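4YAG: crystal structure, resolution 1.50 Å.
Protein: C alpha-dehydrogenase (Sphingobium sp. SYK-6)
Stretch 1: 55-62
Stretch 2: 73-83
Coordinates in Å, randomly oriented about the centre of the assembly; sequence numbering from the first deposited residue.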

# COMPACT_ATOMS: atom_id res chain seq x y z
N GLY A 55 16.20 -3.97 -33.88
CA GLY A 55 17.10 -3.50 -32.82
C GLY A 55 17.25 -1.99 -32.69
O GLY A 55 17.41 -1.46 -31.58
N ARG A 56 17.21 -1.28 -33.81
CA ARG A 56 17.38 0.17 -33.77
C ARG A 56 16.27 0.86 -32.99
O ARG A 56 16.40 2.02 -32.61
N ASN A 57 15.17 0.15 -32.77
CA ASN A 57 14.02 0.75 -32.11
C ASN A 57 13.85 0.29 -30.67
O ASN A 57 12.80 0.51 -30.07
N VAL A 58 14.90 -0.32 -30.12
CA VAL A 58 14.89 -0.86 -28.77
C VAL A 58 16.20 -0.51 -28.08
O VAL A 58 17.28 -0.85 -28.56
N HIS A 59 16.08 0.22 -26.97
CA HIS A 59 17.23 0.56 -26.15
C HIS A 59 17.05 -0.10 -24.79
O HIS A 59 15.94 -0.17 -24.29
N THR A 60 18.13 -0.60 -24.20
CA THR A 60 18.05 -1.26 -22.90
C THR A 60 18.82 -0.46 -21.86
O THR A 60 19.87 0.10 -22.13
N ILE A 61 18.27 -0.46 -20.65
CA ILE A 61 18.91 0.17 -19.51
C ILE A 61 18.80 -0.77 -18.33
O ILE A 61 17.70 -1.21 -17.97
N ARG A 62 19.94 -1.05 -17.71
CA ARG A 62 19.98 -1.85 -16.49
C ARG A 62 19.78 -0.92 -15.29
O ARG A 62 20.57 0.03 -15.09
N GLU A 73 18.22 9.23 -13.55
CA GLU A 73 19.15 9.00 -14.65
C GLU A 73 18.41 8.40 -15.83
O GLU A 73 18.63 8.80 -16.98
N ALA A 74 17.56 7.43 -15.56
CA ALA A 74 16.82 6.76 -16.65
C ALA A 74 15.89 7.71 -17.39
O ALA A 74 15.72 7.60 -18.60
N ALA A 75 15.29 8.67 -16.68
CA ALA A 75 14.41 9.62 -17.33
C ALA A 75 15.23 10.50 -18.27
O ALA A 75 14.80 10.81 -19.39
N ARG A 76 16.42 10.92 -17.84
CA ARG A 76 17.32 11.66 -18.72
C ARG A 76 17.79 10.83 -19.91
O ARG A 76 17.81 11.32 -21.04
N GLU A 77 18.17 9.58 -19.65
CA GLU A 77 18.73 8.73 -20.71
C GLU A 77 17.64 8.37 -21.73
O GLU A 77 17.87 8.42 -22.93
N CYS A 78 16.44 8.05 -21.26
CA CYS A 78 15.34 7.75 -22.16
C CYS A 78 15.08 8.92 -23.11
O CYS A 78 15.02 8.76 -24.33
N GLU A 79 14.94 10.11 -22.54
CA GLU A 79 14.63 11.27 -23.36
C GLU A 79 15.74 11.52 -24.37
O GLU A 79 15.47 11.75 -25.55
N ALA A 80 16.99 11.47 -23.91
CA ALA A 80 18.14 11.79 -24.77
C ALA A 80 18.35 10.77 -25.88
O ALA A 80 18.64 11.13 -27.01
N VAL A 81 18.20 9.50 -25.54
CA VAL A 81 18.55 8.43 -26.50
C VAL A 81 17.38 8.06 -27.41
O VAL A 81 17.57 7.86 -28.61
N MET A 82 16.17 7.99 -26.87
CA MET A 82 15.02 7.49 -27.63
C MET A 82 13.85 8.45 -27.67
O MET A 82 12.87 8.16 -28.35
N GLY A 83 13.93 9.56 -26.94
CA GLY A 83 12.84 10.52 -26.88
C GLY A 83 11.82 10.18 -25.80
O GLY A 83 11.68 9.03 -25.37

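Strand 58-62 runs nearly antiparallel to the helix of stretch 2, at 159° with the axes 10.1 Å apart at closest approach, and the gap is filled mainly by His59 and Ile61 from the strand and by Glu77, Val81 and Met82 from the helix.

Before the strand, Arg56 and Asn57 send their side chains elsewhere and offer backbone instead. Met82, with all three chi angles in m wells, brings its terminal methyl against this turn: Met82 CE lies 3.6 Å from Asn57 C and 4.0 Å from Arg56 O. A long, flexible, unbranched chain suits this task, since it can follow the backbone. Met82 CE also lies 3.9 Å from Val58 N, while the Val58 side chain (t) points away, in keeping with the alternation of side chains along a strand.

His59 (chi1 t, chi2 60°) points toward the helix and combines polar and apolar contacts. His59 NE2 donates a hydrogen bond to Glu77 OE2, 2.9 Å away and close to the ring plane, where the nitrogen's hydrogen is directed. Over one face sits Val81 (t), with Val81 CG1 3.9 Å from the centroid of the His59 ring and almost on the ring normal, a CH-pi contact. His59 CB also packs 3.6 Å from Met82 CG. An imidazole suits the site because its edge is polar while its face accepts a methyl.

Thr60 (p) turns its side chain away, but its carbonyl is linked to Glu77 through a water, which donates to Thr60 O (2.9 Å) and to Glu77 OE2 (2.8 Å). That carboxylate oxygen thus accepts from both histidine and water, and the extended t, t conformation of Glu77 carries it there.

Ile61 (m, t) points inward again; a branched aliphatic side chain suits this buried strand position. Ile61 CD1 lies 3.6 Å from Glu77 CD, a van der Waals contact, and 4.5 Å from Ala74 CB, where the small alanine contributes a single methyl. Arg62, fully extended through chi3, makes no contact with the helix.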

# COMPACT_ATOMS: atom_id res chain seq x y z
CB ARG A 56 17.41 0.74 -35.17
CG ARG A 56 16.09 0.61 -35.87
CD ARG A 56 16.22 0.83 -37.35
NE ARG A 56 14.94 0.61 -38.01
CZ ARG A 56 14.44 -0.59 -38.27
NH1 ARG A 56 15.12 -1.69 -37.95
NH2 ARG A 56 13.26 -0.70 -38.87
CB ASN A 57 12.76 0.47 -32.93
CG ASN A 57 12.73 1.29 -34.19
OD1 ASN A 57 13.04 2.48 -34.17
ND2 ASN A 57 12.41 0.65 -35.32
CB VAL A 58 14.72 -2.38 -28.76
CG1 VAL A 58 14.63 -2.88 -27.31
CG2 VAL A 58 13.46 -2.78 -29.53
CB HIS A 59 17.30 2.08 -25.97
CG HIS A 59 18.45 2.55 -25.12
ND1 HIS A 59 19.77 2.29 -25.44
CD2 HIS A 59 18.48 3.28 -23.99
CE1 HIS A 59 20.55 2.84 -24.53
NE2 HIS A 59 19.79 3.45 -23.63
CB THR A 60 18.61 -2.68 -22.95
OG1 THR A 60 19.94 -2.64 -23.46
CG2 THR A 60 17.74 -3.55 -23.86
CB ILE A 61 18.23 1.50 -19.11
CG1 ILE A 61 18.29 2.52 -20.25
CG2 ILE A 61 18.90 2.10 -17.87
CD1 ILE A 61 17.54 3.80 -19.96
CB ARG A 62 21.30 -2.59 -16.38
CG ARG A 62 21.36 -3.49 -15.15
CD ARG A 62 22.60 -4.31 -15.11
NE ARG A 62 22.71 -5.05 -13.85
CZ ARG A 62 23.39 -4.62 -12.78
NH1 ARG A 62 24.04 -3.46 -12.80
NH2 ARG A 62 23.42 -5.38 -11.69
CB GLU A 73 20.26 8.05 -14.22
CG GLU A 73 21.24 8.63 -13.23
CD GLU A 73 22.19 7.59 -12.64
OE1 GLU A 73 22.12 6.41 -13.03
OE2 GLU A 73 23.00 7.96 -11.77
CB ALA A 74 16.07 5.58 -16.12
CB ALA A 75 13.65 10.46 -16.29
CB ARG A 76 18.54 12.20 -17.97
CG ARG A 76 18.22 13.34 -17.01
CD ARG A 76 19.47 13.96 -16.46
NE ARG A 76 20.26 13.07 -15.61
CZ ARG A 76 20.08 12.91 -14.30
NH1 ARG A 76 19.10 13.55 -13.65
NH2 ARG A 76 20.86 12.08 -13.62
CB GLU A 77 19.35 7.46 -20.10
CG GLU A 77 19.98 6.51 -21.14
CD GLU A 77 20.79 5.36 -20.53
OE1 GLU A 77 20.96 5.30 -19.26
OE2 GLU A 77 21.26 4.52 -21.36
CB CYS A 78 14.08 7.43 -21.37
SG CYS A 78 12.68 6.97 -22.41
CB GLU A 79 14.42 12.51 -22.47
CG GLU A 79 13.90 13.73 -23.22
CD GLU A 79 14.95 14.41 -24.08
OE1 GLU A 79 16.13 14.49 -23.66
OE2 GLU A 79 14.59 14.87 -25.18
CB ALA A 80 19.41 11.89 -23.93
CB VAL A 81 19.10 7.18 -25.78
CG1 VAL A 81 19.39 6.04 -26.78
CG2 VAL A 81 20.35 7.54 -25.00
CB MET A 82 14.53 6.15 -27.06
CG MET A 82 15.58 5.06 -27.08
SD MET A 82 16.14 4.59 -28.72
CE MET A 82 14.84 3.44 -29.16
O HOH W 1 21.92 1.77 -21.06